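Local coordinates for protein probable porin (Pseudomonas aeruginosa, PDB 4FT6) that probably forms an outer-membrane channel of the OprD porin family, through which small solutes would cross the membrane, at residues L266-Q271 against W306-D311; T323-Y328 against D348-Y353. One frame throughout, in Å; residues are numbered along the deposited sequence.

Contact 1. Residues L266-Q271 against W306-D311. With C8E ((hydroxyethyloxy)tri(ethyloxy)octane), chain B.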
loop_
_atom_site.group_PDB
_atom_site.type_symbol
_atom_site.label_atom_id
_atom_site.label_comp_id
_atom_site.label_asym_id
_atom_site.label_seq_id
_atom_site.Cartn_x
_atom_site.Cartn_y
_atom_site.Cartn_z
ATOM N N LEU A 266 13.433 4.631 17.292
ATOM C CA LEU A 266 14.478 4.051 16.470
ATOM C C LEU A 266 14.038 2.651 16.098
ATOM O O LEU A 266 13.349 1.981 16.867
ATOM C CB LEU A 266 15.796 3.998 17.239
ATOM C CG LEU A 266 17.004 3.617 16.383
ATOM C CD1 LEU A 266 17.240 4.658 15.270
ATOM C CD2 LEU A 266 18.253 3.429 17.250
ATOM N N GLY A 267 14.429 2.208 14.914
ATOM C CA GLY A 267 13.989 0.918 14.438
ATOM C C GLY A 267 14.937 0.348 13.417
ATOM O O GLY A 267 15.432 1.069 12.536
ATOM N N ALA A 268 15.190 -0.952 13.538
ATOM C CA ALA A 268 16.001 -1.658 12.563
ATOM C C ALA A 268 15.131 -2.700 11.880
ATOM O O ALA A 268 14.282 -3.332 12.515
ATOM C CB ALA A 268 17.201 -2.306 13.224
ATOM N N GLY A 269 15.345 -2.875 10.582
ATOM C CA GLY A 269 14.565 -3.821 9.815
ATOM C C GLY A 269 15.498 -4.650 8.969
ATOM O O GLY A 269 16.591 -4.188 8.636
ATOM N N TYR A 270 15.076 -5.870 8.639
ATOM C CA TYR A 270 15.830 -6.719 7.736
ATOM C C TYR A 270 14.879 -7.360 6.756
ATOM O O TYR A 270 13.710 -7.610 7.073
ATOM C CB TYR A 270 16.592 -7.807 8.491
ATOM C CG TYR A 270 17.487 -8.643 7.599
ATOM C CD1 TYR A 270 18.696 -8.145 7.131
ATOM C CD2 TYR A 270 17.129 -9.931 7.223
ATOM C CE1 TYR A 270 19.531 -8.912 6.308
ATOM C CE2 TYR A 270 17.961 -10.705 6.409
ATOM C CZ TYR A 270 19.160 -10.188 5.954
ATOM O OH TYR A 270 19.995 -10.934 5.144
ATOM N N GLN A 271 15.387 -7.631 5.559
ATOM C CA GLN A 271 14.567 -8.173 4.489
ATOM C C GLN A 271 15.448 -8.959 3.527
ATOM O O GLN A 271 16.541 -8.508 3.182
ATOM C CB GLN A 271 13.868 -7.031 3.757
ATOM C CG GLN A 271 13.056 -7.476 2.579
ATOM C CD GLN A 271 12.273 -6.341 1.975
ATOM O OE1 GLN A 271 11.587 -5.595 2.684
ATOM N NE2 GLN A 271 12.372 -6.195 0.653
ATOM N N TRP A 306 18.740 -4.237 4.612
ATOM C CA TRP A 306 18.330 -3.806 5.947
ATOM C C TRP A 306 17.853 -2.351 5.962
ATOM O O TRP A 306 17.917 -1.647 4.946
ATOM C CB TRP A 306 19.477 -3.968 6.931
ATOM C CG TRP A 306 20.738 -3.262 6.522
ATOM C CD1 TRP A 306 21.766 -3.785 5.793
ATOM C CD2 TRP A 306 21.125 -1.913 6.853
ATOM N NE1 TRP A 306 22.759 -2.847 5.645
ATOM C CE2 TRP A 306 22.391 -1.691 6.285
ATOM C CE3 TRP A 306 20.521 -0.876 7.569
ATOM C CZ2 TRP A 306 23.069 -0.470 6.413
ATOM C CZ3 TRP A 306 21.195 0.340 7.692
ATOM C CH2 TRP A 306 22.451 0.528 7.118
ATOM N N GLN A 307 17.386 -1.899 7.123
ATOM C CA GLN A 307 16.883 -0.541 7.253
ATOM C C GLN A 307 17.105 -0.026 8.665
ATOM O O GLN A 307 16.960 -0.774 9.638
ATOM C CB GLN A 307 15.387 -0.475 6.919
ATOM C CG GLN A 307 14.772 0.906 7.141
ATOM C CD GLN A 307 13.280 0.974 6.836
ATOM O OE1 GLN A 307 12.576 1.827 7.382
ATOM N NE2 GLN A 307 12.796 0.089 5.947
ATOM N N LEU A 308 17.462 1.250 8.772
ATOM C CA LEU A 308 17.476 1.935 10.056
ATOM C C LEU A 308 16.502 3.092 9.913
ATOM O O LEU A 308 16.499 3.794 8.889
ATOM C CB LEU A 308 18.876 2.461 10.386
ATOM C CG LEU A 308 19.053 2.961 11.820
ATOM C CD1 LEU A 308 18.548 1.913 12.777
ATOM C CD2 LEU A 308 20.526 3.290 12.131
ATOM N N ARG A 309 15.660 3.294 10.921
ATOM C CA ARG A 309 14.638 4.314 10.796
ATOM C C ARG A 309 14.539 5.108 12.065
ATOM O O ARG A 309 14.671 4.559 13.162
ATOM C CB ARG A 309 13.282 3.687 10.478
ATOM C CG ARG A 309 12.188 4.708 10.298
ATOM C CD ARG A 309 10.846 4.055 10.099
ATOM N NE ARG A 309 9.769 4.906 10.594
ATOM C CZ ARG A 309 8.544 4.921 10.095
ATOM N NH1 ARG A 309 8.249 4.130 9.078
ATOM N NH2 ARG A 309 7.630 5.734 10.608
ATOM N N TYR A 310 14.316 6.409 11.917
ATOM C CA TYR A 310 14.183 7.281 13.067
ATOM C C TYR A 310 12.894 8.044 12.922
ATOM O O TYR A 310 12.565 8.492 11.821
ATOM C CB TYR A 310 15.353 8.267 13.169
ATOM C CG TYR A 310 15.135 9.280 14.266
ATOM C CD1 TYR A 310 15.360 8.950 15.581
ATOM C CD2 TYR A 310 14.658 10.547 13.990
ATOM C CE1 TYR A 310 15.141 9.863 16.598
ATOM C CE2 TYR A 310 14.438 11.464 14.999
ATOM C CZ TYR A 310 14.682 11.117 16.300
ATOM O OH TYR A 310 14.452 12.021 17.311
ATOM N N ASP A 311 12.168 8.199 14.022
ATOM C CA ASP A 311 10.923 8.961 14.016
ATOM C C ASP A 311 10.968 9.944 15.166
ATOM O O ASP A 311 11.587 9.672 16.198
ATOM C CB ASP A 311 9.710 8.035 14.195
ATOM C CG ASP A 311 9.333 7.308 12.923
ATOM O OD1 ASP A 311 9.950 6.269 12.637
ATOM O OD2 ASP A 311 8.422 7.773 12.208
HETATM C C1 C8E B . 14.736 15.240 15.001
HETATM C C2 C8E B . 14.159 16.054 16.157
HETATM C C3 C8E B . 14.665 15.595 17.524
HETATM C C4 C8E B . 14.081 16.433 18.666
HETATM C C5 C8E B . 14.812 16.171 19.980
HETATM C C6 C8E B . 14.371 17.079 21.121
HETATM C C7 C8E B . 15.029 16.697 22.455
HETATM C C8 C8E B . 14.340 15.497 23.099
HETATM O O9 C8E B . 15.176 14.800 24.003
HETATM C C10 C8E B . 14.715 14.926 25.330
#

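Contact 2. Residues T323-Y328 against D348-Y353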
loop_
_atom_site.group_PDB
_atom_site.type_symbol
_atom_site.label_atom_id
_atom_site.label_comp_id
_atom_site.label_asym_id
_atom_site.label_seq_id
_atom_site.Cartn_x
_atom_site.Cartn_y
_atom_site.Cartn_z
ATOM N N THR A 323 5.219 15.895 12.829
ATOM C CA THR A 323 6.053 14.694 12.939
ATOM C C THR A 323 7.136 14.662 11.869
ATOM O O THR A 323 6.997 15.277 10.803
ATOM C CB THR A 323 5.261 13.389 12.855
ATOM O OG1 THR A 323 4.563 13.333 11.601
ATOM C CG2 THR A 323 4.295 13.274 14.017
ATOM N N ALA A 324 8.212 13.937 12.168
ATOM C CA ALA A 324 9.334 13.806 11.255
ATOM C C ALA A 324 9.830 12.372 11.266
ATOM O O ALA A 324 9.783 11.696 12.295
ATOM C CB ALA A 324 10.451 14.756 11.644
ATOM N N MET A 325 10.317 11.915 10.121
ATOM C CA MET A 325 10.783 10.545 9.977
ATOM C C MET A 325 11.930 10.519 8.976
ATOM O O MET A 325 11.876 11.194 7.946
ATOM C CB MET A 325 9.624 9.662 9.480
ATOM C CG MET A 325 9.914 8.157 9.365
ATOM S SD MET A 325 10.892 7.644 7.924
ATOM C CE MET A 325 9.751 7.913 6.573
ATOM N N ALA A 326 12.964 9.737 9.270
ATOM C CA ALA A 326 14.040 9.516 8.309
ATOM C C ALA A 326 14.411 8.044 8.335
ATOM O O ALA A 326 14.444 7.428 9.405
ATOM C CB ALA A 326 15.263 10.392 8.635
ATOM N N ARG A 327 14.689 7.475 7.167
ATOM C CA ARG A 327 15.153 6.097 7.118
ATOM C C ARG A 327 16.201 5.861 6.032
ATOM O O ARG A 327 16.251 6.562 5.012
ATOM C CB ARG A 327 13.970 5.151 6.945
ATOM C CG ARG A 327 13.096 5.544 5.794
ATOM C CD ARG A 327 11.863 4.692 5.743
ATOM N NE ARG A 327 10.984 5.163 4.688
ATOM C CZ ARG A 327 9.728 4.775 4.523
ATOM N NH1 ARG A 327 9.185 3.895 5.344
ATOM N NH2 ARG A 327 9.026 5.268 3.523
ATOM N N TYR A 328 17.049 4.870 6.277
ATOM C CA TYR A 328 18.073 4.491 5.328
ATOM C C TYR A 328 17.946 2.996 5.049
ATOM O O TYR A 328 17.910 2.175 5.970
ATOM C CB TYR A 328 19.451 4.821 5.899
ATOM C CG TYR A 328 20.607 4.448 5.003
ATOM C CD1 TYR A 328 21.053 5.306 4.009
ATOM C CD2 TYR A 328 21.272 3.243 5.168
ATOM C CE1 TYR A 328 22.133 4.960 3.188
ATOM C CE2 TYR A 328 22.350 2.892 4.358
ATOM C CZ TYR A 328 22.781 3.751 3.369
ATOM O OH TYR A 328 23.856 3.390 2.570
ATOM N N ASP A 348 15.091 8.132 2.783
ATOM C CA ASP A 348 13.805 8.825 2.740
ATOM C C ASP A 348 13.729 9.819 3.875
ATOM O O ASP A 348 14.317 9.593 4.922
ATOM C CB ASP A 348 12.645 7.836 2.910
ATOM C CG ASP A 348 12.478 6.899 1.728
ATOM O OD1 ASP A 348 13.139 7.111 0.688
ATOM O OD2 ASP A 348 11.666 5.946 1.844
ATOM N N VAL A 349 12.992 10.907 3.678
ATOM C CA VAL A 349 12.726 11.867 4.746
ATOM C C VAL A 349 11.282 12.329 4.687
ATOM O O VAL A 349 10.804 12.770 3.640
ATOM C CB VAL A 349 13.650 13.095 4.680
ATOM C CG1 VAL A 349 13.127 14.207 5.591
ATOM C CG2 VAL A 349 15.060 12.711 5.072
ATOM N N ASP A 350 10.585 12.213 5.809
ATOM C CA ASP A 350 9.163 12.516 5.866
ATOM C C ASP A 350 8.939 13.587 6.914
ATOM O O ASP A 350 9.339 13.426 8.067
ATOM C CB ASP A 350 8.392 11.260 6.272
ATOM C CG ASP A 350 7.106 11.076 5.487
ATOM O OD1 ASP A 350 6.061 11.653 5.872
ATOM O OD2 ASP A 350 7.138 10.335 4.484
ATOM N N VAL A 351 8.322 14.694 6.526
ATOM C CA VAL A 351 7.897 15.678 7.511
ATOM C C VAL A 351 6.416 15.930 7.309
ATOM O O VAL A 351 5.954 16.073 6.174
ATOM C CB VAL A 351 8.665 16.985 7.384
ATOM C CG1 VAL A 351 8.236 17.940 8.481
ATOM C CG2 VAL A 351 10.160 16.721 7.471
ATOM N N ALA A 352 5.659 15.948 8.399
ATOM C CA ALA A 352 4.222 16.140 8.284
ATOM C C ALA A 352 3.711 17.088 9.353
ATOM O O ALA A 352 4.197 17.095 10.493
ATOM C CB ALA A 352 3.484 14.803 8.344
ATOM N N TYR A 353 2.737 17.903 8.968
ATOM C CA TYR A 353 2.054 18.765 9.914
ATOM C C TYR A 353 0.543 18.735 9.684
ATOM O O TYR A 353 0.069 18.798 8.546
ATOM C CB TYR A 353 2.572 20.191 9.825
ATOM C CG TYR A 353 1.994 21.098 10.871
ATOM C CD1 TYR A 353 2.347 20.959 12.206
ATOM C CD2 TYR A 353 1.110 22.110 10.529
ATOM C CE1 TYR A 353 1.830 21.802 13.180
ATOM C CE2 TYR A 353 0.582 22.958 11.498
ATOM C CZ TYR A 353 0.950 22.798 12.820
ATOM O OH TYR A 353 0.441 23.627 13.792
#

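Contact 1. Residues L266-Q271 against W306-D311
Gly267 and Gly269 pair with Arg309 and Gln307 in an antiparallel strand contact of the porin barrel wall, where strand 264-274 lies beside strand 304-313. Each pair is closed by two backbone hydrogen bonds, among them Gly269 N to Gln307 O at 2.8 Å. Between them, the CA of Ala268 makes a CA-H...O contact with Gln307 O.

Leu266, Ala268, Tyr270, Trp306, Leu308 and Tyr310 occupy one face. Leu308 holds CG anti to its backbone N (chi1 -169°), and its CD1 reaches back over the strand gap to lie 3.2 Å from Gly267 O. Leu266 answers from the other strand, its CD1 3.9 Å from Leu308 CD1, the two side chains crossing at a slant. Farther along, CB of Trp306 meets the edge of the Tyr270 ring, 4.3 Å from Tyr270 CD1, while Tyr310 OH approaches C3 of the bound detergent at 3.6 Å.

The other face carries Gln307, whose amide NE2 bonds to Asn291 and Val290, and Arg309, whose NH2 meets Asp311 OD2 on the syn side at 2.7 Å. One face is thus apolar and aromatic, consistent with exposure to lipid; the other is polar and charged, as expected toward the channel interior.

Contact 2. Residues T323-Y328 against D348-Y353
Asp348 OD2 is gripped by three N-H donors: NE and NH2 of Arg327 across the strand pair, and the backbone N of Gln294 outside it. The NE bond, 3.0 Å long to OD2, is the shorter of the two arginine bonds and is part of a salt bridge; it uses the anti side of the carboxylate, while the NH2 bond is weak. Both are bent, and both nitrogens converge on a single carboxylate oxygen, with the guanidinium and carboxylate planes 63° apart. In Arg327 the first torsion (chi1 52°) puts CG between the backbone N and carbonyl carbon and beside Asp348 CB, at 3.7 Å, and the extended chain then carries NE to OD2.

Met325 fills the neighbouring position on the same face. Its chain bends at chi2 and chi3 and carries CE to 3.6 Å from Asp350 CB; the same methyl lies over one face of the Arg327 guanidinium, 3.5 Å above its plane and toward the rim. The carboxylate of Asp350 turns to Arg366, with which OD1 forms a salt bridge. At the far end, Thr323 OG1 touches the methyl of Ala352.

The side chains that meet on the opposite face are Ala324, Ala326, Val349 and Val351; Ala326 CB stands 4.3 Å from Val349 CG2, and Val349 also touches a bound detergent molecule. Between the two faces run six backbone hydrogen bonds, of which Asp350 N to Met325 O, at 2.7 Å, is nearly straight at 172°.

Strands 322-334 and 342-354 form a beta hairpin of the antiparallel barrel. Alternation of apolar, membrane-facing residues with polar, lumen-facing ones is characteristic of outer-membrane barrels; here the polar side pairs acids with arginines, consistent with the basic residues that line OprD-family channels.

Contacts 1 and 2 are two strand pairs of the barrel wall whose inner strands, 304-313 and 322-334, are themselves neighbours: Tyr310 N lies 2.7 Å from Ala326 O, a probable hydrogen bond. Both are only partly buried, but contact 1 is the more exposed of the two, whereas none of the touching residues in contact 2 is fully exposed. On the presumably lipid-facing side, Leu266 meets Leu308 and Tyr270 meets Trp306 in contact 1, against the smaller Ala326 with Val349 in contact 2. On the polar face the ion pair of contact 1 stays within one strand, and that of contact 2 bridges the strands. Gln307 packs against Arg327 and Asp311 against Met325, making the polar face continuous.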